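Local coordinates for glycosyltransferase (Streptomyces halstedii, PDB 3WAD), which belongs to the GT-B glycosyltransferases, proteins built from two Rossmann-like domains that face each other across a cleft, at residues Y15-P19 with H226-P232; M5-A9 with W129-T133; V270-A274 with P296-R300; R247-L252 with S313-H319; A76-N80 with D94-Y99. All coordinates share one frame; numbering follows the deposited sequence.

Interactions 2 and 4 are the buried ones, each joining two parallel strands in the central sheet of one Rossmann-like domain. Interaction 4 is backbone bonding with side chains paired on both faces; interaction 2 adds a hydroxyl-carboxylate network to one strand bond. Interaction 3 lies about 12 Å from interaction 4, centre to centre, and reaches the same sheet at its outer strand, with one amide bond and small apolar groups. Interaction 1 adjoins interaction 2, Met17 packing on Met5 and Val7, but relies on aromatic packing and a bridging water where a loop passes between the domains. Interaction 5, a partly buried loop on helix 89-106, combines leucine packing with one glutamine amide bond.

Interaction 1: Y15-P19 with H226-P232; sequences YNMVP and HLPFNGP
One face of the Tyr15 ring receives the edge of Phe229 in a T-shaped stack, with planes at 73° and centroids 4.8 Å apart. Phe229 CD2 leads, lying over the rim of the tyrosine ring, 3.5 Å from Tyr15 CG. The Phe229 ring is itself sandwiched: Gly231 N stands over its centre on one face, and Val18 CG1 makes a CH-pi contact on the other, 3.7 Å from the centroid and 15° off the normal. With CG anti to the backbone N (chi1 176°), the phenyl group swings off the loop into this slot between Tyr15 and Val18. Farther along the tyrosine, Gly231 CA sits 3.5 Å from Tyr15 CE2, and Pro232 CD approaches the hydroxyl. The His226 ring meets Asn16 O at its edge, in plane, through CE1 at 3.2 Å.

These groups join the N-terminal Rossmann-like domain of the GT-B fold, where Met17 stands at the N-cap position of helix 18-27 just after helix 11-16, to a loop that also touches the C-terminal domain. Asn230 OD1 accepts a hydrogen bond from Asn328, and His226 and Pro228 rest on Thr327 of helix 323-332.

Between the ring cluster and the histidine, a water takes the N-H of Phe229 at 3.0 Å, measured from Phe229 N, and donates to the carbonyl of Leu227; its approach to Tyr15 O is doubtfully short. Pro19 packs beside it, CG lying 3.6 Å from Phe229 CB and CB touching Leu227 CB. Trp22 and Gly47 of the second subunit pack on Val18 and Phe229 respectively.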
# COMPACT_ATOMS: atom_id res chain seq x y z
N TYR B 15 -11.04 0.01 2.47
CA TYR B 15 -10.10 -1.00 2.98
C TYR B 15 -10.35 -2.41 2.46
O TYR B 15 -9.42 -3.25 2.39
CB TYR B 15 -10.22 -1.09 4.51
CG TYR B 15 -9.66 0.11 5.22
CD1 TYR B 15 -9.18 1.23 4.50
CD2 TYR B 15 -9.57 0.09 6.61
CE1 TYR B 15 -8.63 2.31 5.17
CE2 TYR B 15 -9.07 1.16 7.29
CZ TYR B 15 -8.60 2.25 6.58
OH TYR B 15 -8.10 3.29 7.33
N ASN B 16 -11.61 -2.70 2.18
CA ASN B 16 -11.98 -4.01 1.62
C ASN B 16 -11.15 -4.33 0.31
O ASN B 16 -10.78 -5.49 0.04
CB ASN B 16 -13.50 -3.98 1.35
CG ASN B 16 -14.01 -5.28 0.70
OD1 ASN B 16 -14.47 -5.30 -0.46
ND2 ASN B 16 -13.93 -6.34 1.44
N MET B 17 -10.87 -3.29 -0.50
CA MET B 17 -10.16 -3.46 -1.78
C MET B 17 -8.73 -2.97 -1.81
O MET B 17 -8.07 -3.03 -2.85
CB MET B 17 -10.95 -2.88 -2.92
CG MET B 17 -11.44 -1.49 -2.77
SD MET B 17 -12.63 -1.06 -4.15
CE MET B 17 -11.44 0.00 -4.50
N VAL B 18 -8.19 -2.59 -0.66
CA VAL B 18 -6.84 -2.08 -0.62
C VAL B 18 -5.75 -3.13 -0.95
O VAL B 18 -4.88 -2.84 -1.72
CB VAL B 18 -6.53 -1.31 0.71
CG1 VAL B 18 -5.01 -1.28 1.08
CG2 VAL B 18 -7.11 0.12 0.62
N PRO B 19 -5.78 -4.29 -0.30
CA PRO B 19 -4.82 -5.38 -0.57
C PRO B 19 -4.90 -5.78 -2.07
O PRO B 19 -3.88 -5.85 -2.73
CB PRO B 19 -5.29 -6.48 0.40
CG PRO B 19 -5.88 -5.62 1.62
CD PRO B 19 -6.69 -4.64 0.83
N HIS B 226 -9.00 -13.60 1.05
CA HIS B 226 -9.19 -12.20 1.35
C HIS B 226 -8.27 -11.70 2.42
O HIS B 226 -8.24 -12.21 3.52
CB HIS B 226 -10.67 -11.94 1.73
CG HIS B 226 -11.01 -10.51 1.94
ND1 HIS B 226 -10.58 -9.50 1.08
CD2 HIS B 226 -11.71 -9.89 2.94
CE1 HIS B 226 -11.06 -8.34 1.51
NE2 HIS B 226 -11.73 -8.55 2.64
N LEU B 227 -7.51 -10.68 2.08
CA LEU B 227 -6.62 -10.07 3.07
C LEU B 227 -7.39 -8.83 3.76
O LEU B 227 -7.88 -7.92 3.07
CB LEU B 227 -5.24 -9.72 2.48
CG LEU B 227 -4.06 -9.53 3.46
CD1 LEU B 227 -2.83 -9.31 2.64
CD2 LEU B 227 -4.32 -8.18 4.23
N PRO B 228 -7.61 -8.91 5.11
CA PRO B 228 -8.31 -7.87 5.90
C PRO B 228 -7.38 -6.73 6.15
O PRO B 228 -6.42 -6.88 6.89
CB PRO B 228 -8.67 -8.56 7.22
CG PRO B 228 -7.93 -9.79 7.31
CD PRO B 228 -7.21 -10.06 5.94
N PHE B 229 -7.56 -5.63 5.43
CA PHE B 229 -6.68 -4.47 5.64
C PHE B 229 -7.26 -3.72 6.85
O PHE B 229 -8.42 -3.24 6.79
CB PHE B 229 -6.66 -3.52 4.42
CG PHE B 229 -5.83 -2.26 4.62
CD1 PHE B 229 -4.51 -2.35 4.97
CD2 PHE B 229 -6.39 -0.99 4.43
CE1 PHE B 229 -3.72 -1.22 5.16
CE2 PHE B 229 -5.63 0.16 4.62
CZ PHE B 229 -4.26 0.05 5.00
N ASN B 230 -6.44 -3.60 7.88
CA ASN B 230 -6.85 -2.92 9.11
C ASN B 230 -6.61 -1.40 9.20
O ASN B 230 -7.06 -0.74 10.17
CB ASN B 230 -6.33 -3.71 10.32
CG ASN B 230 -6.80 -5.17 10.28
OD1 ASN B 230 -7.95 -5.48 9.85
ND2 ASN B 230 -5.90 -6.06 10.63
N GLY B 231 -5.95 -0.82 8.19
CA GLY B 231 -5.75 0.65 8.13
C GLY B 231 -4.39 0.94 8.72
O GLY B 231 -3.71 0.05 9.15
N PRO B 232 -3.92 2.20 8.67
CA PRO B 232 -2.59 2.50 9.31
C PRO B 232 -2.37 1.94 10.76
O PRO B 232 -3.28 1.77 11.53
CB PRO B 232 -2.55 4.03 9.30
CG PRO B 232 -4.13 4.47 9.24
CD PRO B 232 -4.64 3.42 8.24
O HOH W 1 -9.47 -5.63 3.16

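Interaction 2: M5-A9 with W129-T133; sequences MTVFA and WDALT
Phe8 N donates to Thr133 OG1 at 2.8 Å, and the same hydroxyl donates to Asp130 OD2, also 2.8 Å from Thr133 OG1. This pair of bonds lies in the tight, buried part of the contact. Asp130 OD2 is gripped twice: Thr133 OG1 arrives on the anti side, 29° out of the carboxylate plane, while Leu132 N comes from above the opposite face, closing an Asx turn. The two bonds should fix the rotation of the carboxylate, whose other oxygen, OD1, bonds to His13 ND1. Both Thr133 OG1 and Asp130 OD2 lie at the edge of the Phe8 ring, near its plane; CD2 is 3.4 Å from the hydroxyl oxygen of Thr133. Phe8 CG sits between the backbone N and the carbonyl carbon (chi1 74°), which brings the ring edge up to the turn. Equally buried, Val7 CG2 meets Asp130 CB at 3.6 Å, and Thr6 CG2 and Trp129 CB are 3.7 Å apart, the indole then leading away to bond through NE1 to His147.

The looser side is at Leu132, which is partly exposed. Phe8 CE2 reaches Leu132 CB at 3.8 Å, and the leucine also leans on Tyr103 and Met106 of helix 89-106.

The backbone bond from Asp130 N to Thr6 O, 3.0 Å, continues the pairing of parallel strands 2-6 and 126-130, strands 1 and 4 by chain order and neighbours in the 3-2-1-4-5-6-7 Rossmann-like sheet, with the His13-Asp130 pair at their carboxyl ends, on the side where GT-B proteins have their cleft.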
# COMPACT_ATOMS: atom_id res chain seq x y z
N MET B 5 -10.32 1.31 -10.33
CA MET B 5 -11.12 0.81 -9.20
C MET B 5 -11.93 1.91 -8.62
O MET B 5 -11.44 3.05 -8.53
CB MET B 5 -10.21 0.29 -8.12
CG MET B 5 -9.21 -0.76 -8.72
SD MET B 5 -8.18 -1.57 -7.46
CE MET B 5 -9.37 -2.52 -6.48
N THR B 6 -13.20 1.64 -8.29
CA THR B 6 -14.00 2.72 -7.82
C THR B 6 -14.76 2.25 -6.55
O THR B 6 -15.19 1.12 -6.46
CB THR B 6 -14.85 3.30 -8.91
OG1 THR B 6 -15.60 4.43 -8.40
CG2 THR B 6 -15.81 2.24 -9.52
N VAL B 7 -14.87 3.14 -5.57
CA VAL B 7 -15.60 2.82 -4.34
C VAL B 7 -16.23 4.13 -3.86
O VAL B 7 -15.58 5.20 -3.98
CB VAL B 7 -14.68 2.10 -3.30
CG1 VAL B 7 -13.53 2.99 -2.91
CG2 VAL B 7 -15.46 1.74 -2.01
N PHE B 8 -17.48 4.10 -3.36
CA PHE B 8 -18.06 5.30 -2.74
C PHE B 8 -17.23 5.72 -1.48
O PHE B 8 -16.46 4.91 -0.97
CB PHE B 8 -19.57 5.17 -2.44
CG PHE B 8 -19.89 4.28 -1.27
CD1 PHE B 8 -20.19 4.83 -0.01
CD2 PHE B 8 -19.79 2.87 -1.37
CE1 PHE B 8 -20.43 3.97 1.14
CE2 PHE B 8 -20.06 2.01 -0.28
CZ PHE B 8 -20.40 2.55 0.98
N ALA B 9 -17.37 6.98 -1.00
CA ALA B 9 -16.54 7.48 0.11
C ALA B 9 -16.90 6.88 1.45
O ALA B 9 -17.77 7.38 2.21
CB ALA B 9 -16.50 9.06 0.15
N TRP B 129 -15.27 -2.52 -9.33
CA TRP B 129 -16.12 -1.60 -8.56
C TRP B 129 -16.61 -2.30 -7.29
O TRP B 129 -17.17 -3.40 -7.33
CB TRP B 129 -17.29 -1.10 -9.32
CG TRP B 129 -18.13 -2.12 -10.16
CD1 TRP B 129 -17.73 -2.84 -11.33
CD2 TRP B 129 -19.48 -2.52 -9.89
NE1 TRP B 129 -18.81 -3.57 -11.80
CE2 TRP B 129 -19.88 -3.42 -10.94
CE3 TRP B 129 -20.45 -2.11 -8.94
CZ2 TRP B 129 -21.18 -3.95 -11.02
CZ3 TRP B 129 -21.73 -2.64 -9.02
CH2 TRP B 129 -22.09 -3.56 -10.07
N ASP B 130 -16.43 -1.62 -6.17
CA ASP B 130 -17.17 -1.96 -4.94
C ASP B 130 -18.67 -2.17 -5.22
O ASP B 130 -19.28 -1.35 -5.91
CB ASP B 130 -16.99 -0.84 -3.96
CG ASP B 130 -18.07 -0.87 -2.83
OD1 ASP B 130 -17.76 -1.49 -1.83
OD2 ASP B 130 -19.17 -0.26 -2.98
N ALA B 131 -19.25 -3.25 -4.65
CA ALA B 131 -20.58 -3.73 -5.08
C ALA B 131 -21.71 -2.70 -4.87
O ALA B 131 -22.79 -2.81 -5.45
CB ALA B 131 -20.89 -5.07 -4.42
N LEU B 132 -21.46 -1.71 -4.02
CA LEU B 132 -22.43 -0.65 -3.78
C LEU B 132 -22.17 0.57 -4.64
O LEU B 132 -22.85 1.59 -4.43
CB LEU B 132 -22.41 -0.26 -2.29
CG LEU B 132 -22.86 -1.38 -1.35
CD1 LEU B 132 -23.18 -0.83 0.09
CD2 LEU B 132 -24.06 -2.12 -1.86
N THR B 133 -21.17 0.53 -5.52
CA THR B 133 -20.78 1.75 -6.23
C THR B 133 -21.15 1.74 -7.76
O THR B 133 -20.29 1.46 -8.61
CB THR B 133 -19.22 2.00 -6.02
OG1 THR B 133 -18.94 2.04 -4.60
CG2 THR B 133 -18.83 3.37 -6.62

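Interaction 3: V270-A274 with P296-R300; sequences VNAVA and PDNVR
Asn298 ND2 donates to Ala274 O across 3.0 Å, and the same nitrogen also bonds to Ala278 O, so one amide group joins two backbone carbonyls. The bond to Ala274 O uses a carbonyl lone pair in the carbonyl plane, with an N-H...O angle of 152°; the oxygen lies 16° out of the plane of the asparagine amide. Asn298 CG is wedged between its backbone N and carbonyl carbon (chi1 64°), which turns the amide back toward the helix, and OD1 comes to rest 3.6 Å from Ala274 CB.

That methyl group is the centre of the apolar packing. Val299 CG2 touches it at 3.5 Å, and Pro296 CG meets it at 3.8 Å. Val270, one helical turn earlier, lays CG1 across the proline ring, 3.9 Å from Pro296 CD. Pro296 to Val299 form a type I turn, which brings proline, asparagine and valine together against one side of the helix.

Helix 266-274 thus lies beside the entry to strand 299-302, an outermost strand of the C-terminal Rossmann-like sheet. That strand pairs with strand 279-283, while helix 369-381 packs on Ala272 and Val273.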
# COMPACT_ATOMS: atom_id res chain seq x y z
N VAL B 270 -19.17 -5.00 31.23
CA VAL B 270 -17.71 -5.14 31.26
C VAL B 270 -17.17 -5.99 32.42
O VAL B 270 -16.21 -6.78 32.25
CB VAL B 270 -17.02 -3.77 31.23
CG1 VAL B 270 -15.56 -3.93 31.39
CG2 VAL B 270 -17.32 -3.10 29.90
N ASN B 271 -17.78 -5.84 33.60
CA ASN B 271 -17.38 -6.67 34.76
C ASN B 271 -17.61 -8.14 34.52
O ASN B 271 -16.73 -8.96 34.82
CB ASN B 271 -18.09 -6.20 36.06
CG ASN B 271 -17.66 -4.81 36.48
OD1 ASN B 271 -18.50 -3.94 36.66
ND2 ASN B 271 -16.36 -4.57 36.60
N ALA B 272 -18.75 -8.50 33.92
CA ALA B 272 -19.03 -9.92 33.64
C ALA B 272 -18.08 -10.52 32.59
O ALA B 272 -17.44 -11.57 32.79
CB ALA B 272 -20.45 -10.11 33.21
N VAL B 273 -18.00 -9.82 31.46
CA VAL B 273 -17.14 -10.20 30.37
C VAL B 273 -15.70 -10.34 30.85
O VAL B 273 -15.02 -11.32 30.48
CB VAL B 273 -17.27 -9.17 29.21
CG1 VAL B 273 -16.39 -9.57 28.11
CG2 VAL B 273 -18.70 -9.16 28.71
N ALA B 274 -15.24 -9.45 31.72
CA ALA B 274 -13.88 -9.60 32.26
C ALA B 274 -13.69 -10.77 33.27
O ALA B 274 -12.57 -11.14 33.61
CB ALA B 274 -13.39 -8.27 32.86
N PRO B 296 -12.14 -3.18 35.49
CA PRO B 296 -11.60 -4.37 36.14
C PRO B 296 -10.09 -4.44 36.00
O PRO B 296 -9.50 -3.72 35.20
CB PRO B 296 -12.21 -5.51 35.35
CG PRO B 296 -13.41 -4.93 34.74
CD PRO B 296 -13.10 -3.53 34.43
N ASP B 297 -9.46 -5.33 36.74
CA ASP B 297 -8.03 -5.38 36.83
C ASP B 297 -7.39 -5.80 35.53
O ASP B 297 -6.42 -5.20 35.09
CB ASP B 297 -7.62 -6.39 37.90
CG ASP B 297 -7.66 -5.81 39.31
OD1 ASP B 297 -7.16 -6.51 40.25
OD2 ASP B 297 -8.15 -4.65 39.47
N ASN B 298 -7.93 -6.87 34.97
CA ASN B 298 -7.36 -7.59 33.85
C ASN B 298 -7.83 -7.04 32.48
O ASN B 298 -7.63 -7.72 31.45
CB ASN B 298 -7.78 -9.06 33.98
CG ASN B 298 -9.30 -9.23 33.86
OD1 ASN B 298 -10.04 -8.35 34.26
ND2 ASN B 298 -9.74 -10.32 33.23
N VAL B 299 -8.47 -5.86 32.49
CA VAL B 299 -8.92 -5.17 31.26
C VAL B 299 -8.02 -4.02 30.84
O VAL B 299 -7.88 -3.08 31.61
CB VAL B 299 -10.36 -4.53 31.42
CG1 VAL B 299 -10.79 -3.74 30.20
CG2 VAL B 299 -11.41 -5.60 31.75
N ARG B 300 -7.49 -4.02 29.61
CA ARG B 300 -6.88 -2.81 29.03
C ARG B 300 -7.79 -2.13 28.04
O ARG B 300 -8.22 -2.74 27.04
CB ARG B 300 -5.55 -3.14 28.33
CG ARG B 300 -4.95 -1.93 27.58
CD ARG B 300 -3.70 -2.34 26.80
NE ARG B 300 -2.81 -3.21 27.58
CZ ARG B 300 -1.76 -2.76 28.30
NH1 ARG B 300 -1.44 -1.46 28.33
NH2 ARG B 300 -1.01 -3.61 29.00

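Interaction 4: R247-L252 with S313-H319; sequences RVCLTL and SCAAIVH
Ala315 N bonds to Arg247 O at 2.7 Å, and three further backbone bonds follow along the two strands: Cys249 N to Ala316 O, Val318 N to Cys249 O at 2.8 Å, and Thr251 N to Val318 O at 3.0 Å. The spacing is irregular where the chain turns a corner at Ala315. There Arg247 O is taken by Ala315 N, whereas Ala316 N is buried with no partner in the model. Beside the corner a water accepts from Arg247 N and donates to Ser313 O, and Arg247 NH1 reaches Ser313 OG in a weak bond of 3.3 Å, with OG near the guanidinium plane. That hydroxyl also bonds to Leu310 O.

Side chains then pair by face. On one, Cys249 SG, anti to its backbone N (chi1 169°), touches Ile317 CD1 at 3.6 Å, and Thr251 OG1 lies 3.3 Å from His319 CB. On the other, Leu250 CD1 runs alongside Val318, 3.6 Å from its CB, while Val248 CG2 meets Ala316 CB at 4.1 Å. Helix 369-381 backs Val248 and Ala316; helix 323-332 backs Ile317 and His319.

Segments 247-251 and 316-319 run parallel, their axes 11° apart. Their strands, 1 and 4 by chain order, lie side by side at the middle of the 3-2-1-4-5-6 sheet, the Rossmann-like C-terminal domain of GT-B proteins.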
# COMPACT_ATOMS: atom_id res chain seq x y z
N ARG B 247 -5.27 -14.16 26.09
CA ARG B 247 -5.76 -12.80 25.83
C ARG B 247 -7.10 -12.97 25.15
O ARG B 247 -7.31 -13.96 24.45
CB ARG B 247 -4.86 -12.11 24.84
CG ARG B 247 -4.42 -10.78 25.22
CD ARG B 247 -3.12 -10.51 24.49
NE ARG B 247 -2.10 -10.01 25.43
CZ ARG B 247 -0.87 -9.60 25.11
NH1 ARG B 247 -0.45 -9.57 23.85
NH2 ARG B 247 -0.08 -9.18 26.07
N VAL B 248 -7.98 -11.99 25.35
CA VAL B 248 -9.25 -11.96 24.64
C VAL B 248 -9.41 -10.54 24.14
O VAL B 248 -9.03 -9.60 24.82
CB VAL B 248 -10.45 -12.36 25.53
CG1 VAL B 248 -11.78 -12.00 24.88
CG2 VAL B 248 -10.39 -13.88 25.83
N CYS B 249 -9.99 -10.41 22.94
CA CYS B 249 -10.10 -9.17 22.30
C CYS B 249 -11.58 -8.89 22.30
O CYS B 249 -12.37 -9.68 21.84
CB CYS B 249 -9.51 -9.28 20.88
SG CYS B 249 -9.95 -7.81 19.97
N LEU B 250 -11.94 -7.75 22.86
CA LEU B 250 -13.30 -7.26 22.95
C LEU B 250 -13.50 -5.97 22.16
O LEU B 250 -12.97 -4.93 22.53
CB LEU B 250 -13.65 -7.02 24.43
CG LEU B 250 -15.01 -6.43 24.74
CD1 LEU B 250 -16.14 -7.44 24.34
CD2 LEU B 250 -15.08 -5.92 26.22
N THR B 251 -14.28 -6.04 21.09
CA THR B 251 -14.60 -4.92 20.20
C THR B 251 -16.10 -4.95 19.98
O THR B 251 -16.55 -5.28 18.89
CB THR B 251 -13.90 -5.03 18.77
OG1 THR B 251 -14.13 -6.32 18.22
CG2 THR B 251 -12.46 -4.89 18.83
N LEU B 252 -16.85 -4.68 21.05
CA LEU B 252 -18.33 -4.66 21.09
C LEU B 252 -18.84 -3.31 21.65
O LEU B 252 -20.04 -3.13 21.92
CB LEU B 252 -18.86 -5.84 21.93
CG LEU B 252 -19.65 -6.97 21.28
CD1 LEU B 252 -20.59 -7.46 22.33
CD2 LEU B 252 -20.44 -6.53 20.05
N SER B 313 -2.00 -13.68 19.48
CA SER B 313 -1.92 -14.06 20.87
C SER B 313 -3.29 -14.21 21.57
O SER B 313 -3.32 -14.30 22.78
CB SER B 313 -1.05 -13.03 21.60
OG SER B 313 -1.70 -11.77 21.69
N CYS B 314 -4.42 -14.25 20.85
CA CYS B 314 -5.74 -14.20 21.55
C CYS B 314 -6.42 -15.53 21.53
O CYS B 314 -6.42 -16.15 20.49
CB CYS B 314 -6.73 -13.22 20.91
SG CYS B 314 -6.29 -11.55 21.29
N ALA B 315 -7.05 -15.93 22.62
CA ALA B 315 -7.85 -17.17 22.62
C ALA B 315 -9.26 -16.90 22.08
O ALA B 315 -9.97 -17.83 21.74
CB ALA B 315 -7.94 -17.81 24.07
N ALA B 316 -9.70 -15.64 22.04
CA ALA B 316 -11.06 -15.37 21.56
C ALA B 316 -11.21 -13.92 21.12
O ALA B 316 -10.47 -13.06 21.59
CB ALA B 316 -12.09 -15.73 22.63
N ILE B 317 -12.17 -13.66 20.24
CA ILE B 317 -12.53 -12.26 19.96
C ILE B 317 -14.04 -12.19 20.02
O ILE B 317 -14.74 -13.04 19.47
CB ILE B 317 -12.02 -11.78 18.55
CG1 ILE B 317 -12.40 -10.30 18.29
CG2 ILE B 317 -12.47 -12.75 17.48
CD1 ILE B 317 -11.50 -9.63 17.26
N VAL B 318 -14.51 -11.15 20.67
CA VAL B 318 -15.94 -10.88 20.86
C VAL B 318 -16.24 -9.70 20.01
O VAL B 318 -15.64 -8.63 20.25
CB VAL B 318 -16.21 -10.50 22.37
CG1 VAL B 318 -17.70 -10.31 22.64
CG2 VAL B 318 -15.65 -11.58 23.30
N HIS B 319 -17.17 -9.82 19.05
CA HIS B 319 -17.36 -8.70 18.14
C HIS B 319 -18.75 -8.76 17.45
O HIS B 319 -19.55 -9.69 17.70
CB HIS B 319 -16.17 -8.66 17.13
CG HIS B 319 -16.21 -9.73 16.10
ND1 HIS B 319 -15.89 -11.05 16.36
CD2 HIS B 319 -16.63 -9.70 14.82
CE1 HIS B 319 -16.05 -11.76 15.26
NE2 HIS B 319 -16.50 -10.97 14.31
O HOH W 2 -4.69 -16.34 24.45

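Interaction 5: A76-N80 with D94-Y99; sequences ALTLN and DVFAQY
Leu77 and Leu79, from the loop before helix 89-106, pack on one face of that helix in the N-terminal Rossmann-like domain of this GT-B protein, where the pairs Asp94-Val95 and Gln98-Tyr99 stand one turn apart. Leu77 lies across the helix: CD1 is 3.5 Å from Asp94 O and 3.8 Å from Asp94 CB, and its CB meets Val95 CG2 at 4.0 Å. With CG anti to the carbonyl carbon (chi1 -56°), its isobutyl group extends over the backbone between Asp94 and Gln98.

Leu79 packs beside it on Val95 and Tyr99. Its CD2 sits almost exactly over the centre of the Tyr99 ring, 4.2 Å from the centroid and 3° off the normal, a CH-pi contact, while CD1 touches Val95 CG1 at 3.9 Å. Val95 is therefore shared, one methyl to each leucine, and its CG2 also reaches Thr78 O.

Across these segments the polar bond is Gln98 NE2 to Leu77 O. The nitrogen donates to a lone pair of that oxygen in the carbonyl plane, across 3.2 Å, with an N-H...O angle of 139°. The glutamine chain is extended through CG, which carries the amide out to Leu77 O. Tyr91, earlier on the same helix, adds a bond from its OH to Thr78 O.

Around them, Trp157 of helix 156-168 packs on Leu79 and on Tyr99, and Tyr103 meets the Tyr99 ring. Within the loop, Thr78 OG1 donates to Asn80 OD1 across Leu79, the two oxygens 3.0 Å apart.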
# COMPACT_ATOMS: atom_id res chain seq x y z
N ALA B 76 -38.62 -1.90 7.21
CA ALA B 76 -39.56 -2.56 6.30
C ALA B 76 -38.75 -3.31 5.23
O ALA B 76 -38.73 -4.54 5.21
CB ALA B 76 -40.57 -1.52 5.65
N LEU B 77 -38.05 -2.56 4.38
CA LEU B 77 -37.45 -3.15 3.18
C LEU B 77 -35.96 -3.37 3.38
O LEU B 77 -35.17 -2.46 3.16
CB LEU B 77 -37.72 -2.30 1.92
CG LEU B 77 -39.18 -2.00 1.55
CD1 LEU B 77 -39.24 -1.05 0.37
CD2 LEU B 77 -39.99 -3.24 1.32
N THR B 78 -35.57 -4.58 3.76
CA THR B 78 -34.15 -4.86 3.90
C THR B 78 -33.59 -5.93 2.96
O THR B 78 -34.32 -6.79 2.43
CB THR B 78 -33.78 -5.30 5.32
OG1 THR B 78 -34.43 -6.54 5.58
CG2 THR B 78 -34.31 -4.30 6.31
N LEU B 79 -32.27 -5.88 2.85
CA LEU B 79 -31.55 -6.67 1.94
C LEU B 79 -31.06 -7.93 2.64
O LEU B 79 -30.66 -8.89 2.00
CB LEU B 79 -30.42 -5.80 1.40
CG LEU B 79 -29.88 -5.94 -0.00
CD1 LEU B 79 -30.90 -6.45 -1.05
CD2 LEU B 79 -29.20 -4.64 -0.42
N ASN B 80 -31.08 -7.95 3.96
CA ASN B 80 -30.72 -9.17 4.59
C ASN B 80 -31.89 -10.17 4.83
O ASN B 80 -31.73 -11.13 5.57
CB ASN B 80 -29.98 -8.90 5.88
CG ASN B 80 -30.89 -8.25 6.92
OD1 ASN B 80 -32.10 -8.08 6.72
ND2 ASN B 80 -30.31 -7.89 8.03
N ASP B 94 -39.75 -3.97 -4.48
CA ASP B 94 -39.72 -2.75 -3.68
C ASP B 94 -38.36 -2.54 -3.01
O ASP B 94 -37.98 -1.41 -2.84
CB ASP B 94 -40.84 -2.66 -2.65
CG ASP B 94 -42.25 -2.71 -3.29
OD1 ASP B 94 -42.43 -2.43 -4.51
OD2 ASP B 94 -43.21 -3.03 -2.50
N VAL B 95 -37.68 -3.61 -2.63
CA VAL B 95 -36.33 -3.46 -2.15
C VAL B 95 -35.50 -2.75 -3.29
O VAL B 95 -34.80 -1.78 -3.03
CB VAL B 95 -35.69 -4.80 -1.71
CG1 VAL B 95 -34.28 -4.59 -1.45
CG2 VAL B 95 -36.32 -5.29 -0.34
N PHE B 96 -35.66 -3.24 -4.53
CA PHE B 96 -34.93 -2.70 -5.65
C PHE B 96 -35.25 -1.25 -5.94
O PHE B 96 -34.34 -0.45 -6.22
CB PHE B 96 -35.07 -3.56 -6.91
CG PHE B 96 -34.33 -4.84 -6.84
CD1 PHE B 96 -33.29 -5.01 -5.97
CD2 PHE B 96 -34.68 -5.91 -7.68
CE1 PHE B 96 -32.60 -6.18 -5.90
CE2 PHE B 96 -33.95 -7.10 -7.63
CZ PHE B 96 -32.95 -7.25 -6.74
N ALA B 97 -36.53 -0.91 -5.89
CA ALA B 97 -36.95 0.48 -6.04
C ALA B 97 -36.32 1.39 -4.99
O ALA B 97 -35.84 2.46 -5.34
CB ALA B 97 -38.46 0.61 -6.07
N GLN B 98 -36.28 0.95 -3.73
CA GLN B 98 -35.72 1.78 -2.67
C GLN B 98 -34.19 1.89 -2.71
O GLN B 98 -33.67 2.98 -2.62
CB GLN B 98 -36.11 1.25 -1.29
CG GLN B 98 -35.53 2.07 -0.11
CD GLN B 98 -35.82 1.33 1.23
OE1 GLN B 98 -36.83 1.59 1.86
NE2 GLN B 98 -34.97 0.37 1.60
N TYR B 99 -33.50 0.78 -2.88
CA TYR B 99 -32.08 0.82 -2.87
C TYR B 99 -31.48 1.39 -4.15
O TYR B 99 -30.36 1.88 -4.15
CB TYR B 99 -31.57 -0.58 -2.69
CG TYR B 99 -31.49 -0.89 -1.25
CD1 TYR B 99 -32.49 -1.62 -0.64
CD2 TYR B 99 -30.44 -0.37 -0.48
CE1 TYR B 99 -32.43 -1.90 0.71
CE2 TYR B 99 -30.36 -0.62 0.87
CZ TYR B 99 -31.36 -1.39 1.45
OH TYR B 99 -31.31 -1.64 2.78